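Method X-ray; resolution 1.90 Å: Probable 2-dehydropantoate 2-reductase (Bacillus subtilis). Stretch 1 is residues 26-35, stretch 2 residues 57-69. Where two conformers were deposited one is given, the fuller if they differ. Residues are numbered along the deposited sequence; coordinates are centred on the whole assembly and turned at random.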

# COMPACT_ATOMS: atom_id res chain seq x y z
N ASP A 26 -8.23 0.92 45.14
CA ASP A 26 -6.77 0.85 45.12
C ASP A 26 -6.19 0.32 43.80
O ASP A 26 -6.28 -0.87 43.48
CB ASP A 26 -6.28 0.00 46.29
CG ASP A 26 -6.40 0.72 47.61
OD1 ASP A 26 -6.60 1.95 47.61
OD2 ASP A 26 -6.27 0.05 48.66
N VAL A 27 -5.53 1.20 43.05
CA VAL A 27 -5.04 0.86 41.71
C VAL A 27 -3.52 0.76 41.65
O VAL A 27 -2.82 1.56 42.25
CB VAL A 27 -5.50 1.91 40.65
CG1 VAL A 27 -4.95 1.58 39.28
CG2 VAL A 27 -7.02 1.98 40.62
N THR A 28 -3.06 -0.25 40.92
CA THR A 28 -1.68 -0.36 40.50
C THR A 28 -1.65 -0.48 38.99
O THR A 28 -2.36 -1.30 38.41
CB THR A 28 -1.07 -1.64 41.03
OG1 THR A 28 -1.42 -1.77 42.43
CG2 THR A 28 0.45 -1.63 40.86
N VAL A 29 -0.78 0.32 38.36
CA VAL A 29 -0.49 0.17 36.95
C VAL A 29 0.70 -0.74 36.79
O VAL A 29 1.76 -0.49 37.39
CB VAL A 29 -0.19 1.54 36.34
CG1 VAL A 29 0.18 1.44 34.83
CG2 VAL A 29 -1.44 2.40 36.52
N VAL A 30 0.52 -1.83 36.05
CA VAL A 30 1.60 -2.78 35.78
C VAL A 30 2.12 -2.43 34.39
O VAL A 30 1.44 -2.62 33.38
CB VAL A 30 1.08 -4.24 35.83
CG1 VAL A 30 2.18 -5.24 35.43
CG2 VAL A 30 0.47 -4.56 37.19
N THR A 31 3.31 -1.83 34.37
CA THR A 31 3.94 -1.30 33.16
C THR A 31 5.13 -2.19 32.83
O THR A 31 5.77 -2.72 33.71
CB THR A 31 4.49 0.14 33.38
OG1 THR A 31 5.50 0.14 34.40
CG2 THR A 31 3.42 1.11 33.83
N ARG A 32 5.46 -2.35 31.55
CA ARG A 32 6.64 -3.15 31.22
C ARG A 32 7.96 -2.42 31.53
O ARG A 32 8.97 -3.08 31.82
CB ARG A 32 6.60 -3.62 29.76
CG ARG A 32 7.12 -2.59 28.74
CD ARG A 32 7.59 -3.29 27.47
NE ARG A 32 8.84 -4.03 27.66
CZ ARG A 32 9.12 -5.20 27.07
NH1 ARG A 32 8.23 -5.77 26.27
NH2 ARG A 32 10.28 -5.80 27.28
N ARG A 33 7.95 -1.09 31.50
CA ARG A 33 9.18 -0.29 31.82
C ARG A 33 9.26 0.24 33.26
O ARG A 33 8.40 1.01 33.72
CB ARG A 33 9.36 0.85 30.83
CG ARG A 33 9.22 0.42 29.38
CD ARG A 33 9.04 1.62 28.47
NE ARG A 33 7.68 2.19 28.47
CZ ARG A 33 7.38 3.43 28.88
NH1 ARG A 33 8.32 4.25 29.35
NH2 ARG A 33 6.13 3.85 28.83
N GLN A 34 10.30 -0.17 33.98
CA GLN A 34 10.48 0.28 35.38
C GLN A 34 10.47 1.80 35.52
O GLN A 34 10.06 2.38 36.54
CB GLN A 34 11.78 -0.34 35.95
CG GLN A 34 11.84 -0.45 37.47
CD GLN A 34 12.38 -1.81 37.92
OE1 GLN A 34 13.48 -1.91 38.46
NE2 GLN A 34 11.60 -2.88 37.66
N GLU A 35 10.92 2.49 34.48
CA GLU A 35 10.98 3.96 34.53
C GLU A 35 9.59 4.56 34.57
O GLU A 35 9.36 5.61 35.20
CB GLU A 35 11.70 4.49 33.31
CG GLU A 35 11.44 3.63 32.11
CD GLU A 35 11.69 4.37 30.81
OE1 GLU A 35 12.46 5.37 30.84
OE2 GLU A 35 11.10 3.94 29.79
N ASP A 57 -3.05 9.66 42.97
CA ASP A 57 -1.95 8.82 43.35
C ASP A 57 -2.31 7.31 43.09
O ASP A 57 -3.46 6.89 43.21
CB ASP A 57 -1.45 9.30 44.72
CG ASP A 57 -1.21 10.87 44.73
OD1 ASP A 57 -0.46 11.41 43.86
OD2 ASP A 57 -1.79 11.57 45.59
N CYS A 58 -1.34 6.57 42.56
CA CYS A 58 -1.54 5.23 42.02
C CYS A 58 -0.27 4.43 42.34
O CYS A 58 0.80 5.01 42.32
CB CYS A 58 -1.67 5.38 40.49
SG CYS A 58 -2.14 3.97 39.55
N SER A 59 -0.39 3.12 42.57
CA SER A 59 0.82 2.29 42.66
C SER A 59 1.19 1.81 41.26
O SER A 59 0.39 1.92 40.32
CB SER A 59 0.64 1.10 43.61
OG SER A 59 0.14 1.55 44.85
N ALA A 60 2.40 1.28 41.11
CA ALA A 60 2.86 0.77 39.84
C ALA A 60 3.86 -0.38 40.03
O ALA A 60 4.47 -0.51 41.10
CB ALA A 60 3.44 1.88 38.99
N ASP A 61 4.02 -1.20 39.02
CA ASP A 61 4.90 -2.36 39.13
C ASP A 61 5.18 -2.82 37.72
O ASP A 61 4.53 -2.37 36.78
CB ASP A 61 4.19 -3.47 39.90
CG ASP A 61 5.15 -4.30 40.74
OD1 ASP A 61 4.85 -4.45 41.96
OD2 ASP A 61 6.17 -4.79 40.19
N THR A 62 6.15 -3.74 37.58
CA THR A 62 6.54 -4.23 36.28
C THR A 62 6.12 -5.69 36.22
O THR A 62 6.31 -6.37 35.23
CB THR A 62 8.06 -4.06 36.06
OG1 THR A 62 8.75 -4.50 37.23
CG2 THR A 62 8.40 -2.58 35.85
N SER A 63 5.49 -6.14 37.29
CA SER A 63 4.97 -7.49 37.29
C SER A 63 3.69 -7.56 38.11
O SER A 63 3.43 -6.70 38.95
CB SER A 63 6.03 -8.44 37.84
OG SER A 63 6.36 -8.04 39.16
N ILE A 64 2.89 -8.56 37.82
CA ILE A 64 1.67 -8.82 38.60
C ILE A 64 2.13 -9.59 39.82
O ILE A 64 2.42 -10.78 39.76
CB ILE A 64 0.65 -9.67 37.81
CG1 ILE A 64 0.33 -9.02 36.46
CG2 ILE A 64 -0.66 -9.88 38.63
CD1 ILE A 64 -0.48 -9.89 35.56
N ASN A 65 2.24 -8.90 40.95
CA ASN A 65 2.66 -9.62 42.12
C ASN A 65 1.76 -9.34 43.33
O ASN A 65 2.19 -9.40 44.49
CB ASN A 65 4.17 -9.48 42.40
CG ASN A 65 4.68 -8.08 42.20
OD1 ASN A 65 4.31 -7.17 42.95
ND2 ASN A 65 5.54 -7.90 41.21
N SER A 66 0.51 -9.02 43.01
CA SER A 66 -0.60 -9.04 43.97
C SER A 66 -1.74 -9.94 43.52
O SER A 66 -1.82 -10.37 42.35
CB SER A 66 -1.12 -7.63 44.28
OG SER A 66 -0.17 -6.88 45.02
N ASP A 67 -2.61 -10.25 44.49
CA ASP A 67 -3.88 -10.89 44.21
C ASP A 67 -4.93 -9.78 44.03
O ASP A 67 -5.56 -9.35 45.01
CB ASP A 67 -4.29 -11.83 45.36
CG ASP A 67 -3.68 -13.22 45.23
OD1 ASP A 67 -2.93 -13.46 44.25
OD2 ASP A 67 -3.96 -14.08 46.10
N PHE A 68 -5.11 -9.32 42.80
CA PHE A 68 -6.05 -8.21 42.56
C PHE A 68 -7.47 -8.72 42.52
O PHE A 68 -7.72 -9.83 42.10
CB PHE A 68 -5.70 -7.50 41.26
CG PHE A 68 -4.39 -6.80 41.32
CD1 PHE A 68 -4.28 -5.56 41.95
CD2 PHE A 68 -3.25 -7.38 40.77
CE1 PHE A 68 -3.06 -4.89 42.01
CE2 PHE A 68 -2.02 -6.72 40.84
CZ PHE A 68 -1.92 -5.48 41.44
N ASP A 69 -8.41 -7.88 42.97
CA ASP A 69 -9.83 -8.14 42.79
C ASP A 69 -10.26 -8.08 41.33
O ASP A 69 -11.18 -8.78 40.91
CB ASP A 69 -10.64 -7.19 43.66
CG ASP A 69 -10.39 -7.44 45.14
OD1 ASP A 69 -10.45 -8.63 45.54
OD2 ASP A 69 -10.10 -6.48 45.88
O HOH W 1 -5.21 4.02 43.90

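The contact is built first from backbone. Strand 26-30 lies beside strand 59-61 in parallel, the two axes crossing at -30° and coming within 4.1 Å, with T28 paired to S59, V29 to A60 and V30 to D61. In a parallel ladder each strand bonds through every second residue, and here the bonds form an unbroken zigzag: S59 N gives to V27 O at 2.9 Å, V29 N to S59 O at 2.8 Å, D61 N to V29 O at 2.9 Å, and T31 N to D61 O at 2.8 Å. Thus V29 spends both its NH and its carbonyl on the neighbouring strand, as do S59 and D61, while the amides of T28, A60 and V30 take no part in these bonds.

The carbonyls do additional work. S59 O also receives the CA-H of T28 (CA to O 3.1 Å), V29 O that of A60 CA at 3.0 Å, and D61 O that of V30 CA at 3.1 Å. Just past the ladder, T31 O meets T62 CA at 3.1 Å, so close pairing outlasts the last conventional bond. At the other end, a water accepts from V27 N at 3.0 Å and lies 3.4 Å from D57 O, at best a weak bond, since the water has more acceptors in reach than protons.

Side chains alternate between the two faces. T28, V30, S59 and D61 share one, where packing is mixed in character. T28 CG2 lies 3.5 Å from A60 N, so the methyl covers backbone, while T28 OG1 approaches F68 CE1 at 3.5 Å, near the plane of the ring and at its edge. F68 comes from well beyond the strand, its CA-to-CB bond directed toward the first stretch. V30, in the t rotamer, sets CG1 3.9 Å from S63 C and 4.3 Å from I64 CG1, so a branched aliphatic residue packs on the chain that follows the strand.

V29 and A60 occupy the opposite face. C58, just before the strand, supplies a sulfur that touches two valines: SG is 3.5 Å from V29 CG2 and 3.7 Å from V27 CG1. All three residues are buried, and the contact is apolar.

D61 shows how a charged residue can fit at a strand's end. Its CB follows the face of T28 and V30, but the carboxylate leads away from the first stretch and turns back on its own chain: OD2 accepts from T62 N at 2.8 Å and from S63 N at 3.3 Å. The acid thus satisfies two amides just after the ladder stops.

The first stretch closes its own turn likewise. T31 OG1 donates to R33 O at 3.1 Å, and R33, at the N-cap position of the next helix, forms a salt bridge from NH1 to E35 OE2 at 2.8 Å. Across the gap, T62 CG2 packs 3.9 Å from R33 C, and Q34 NE2 reaches T62 OG1 at 3.3 Å in a weak hydrogen bond.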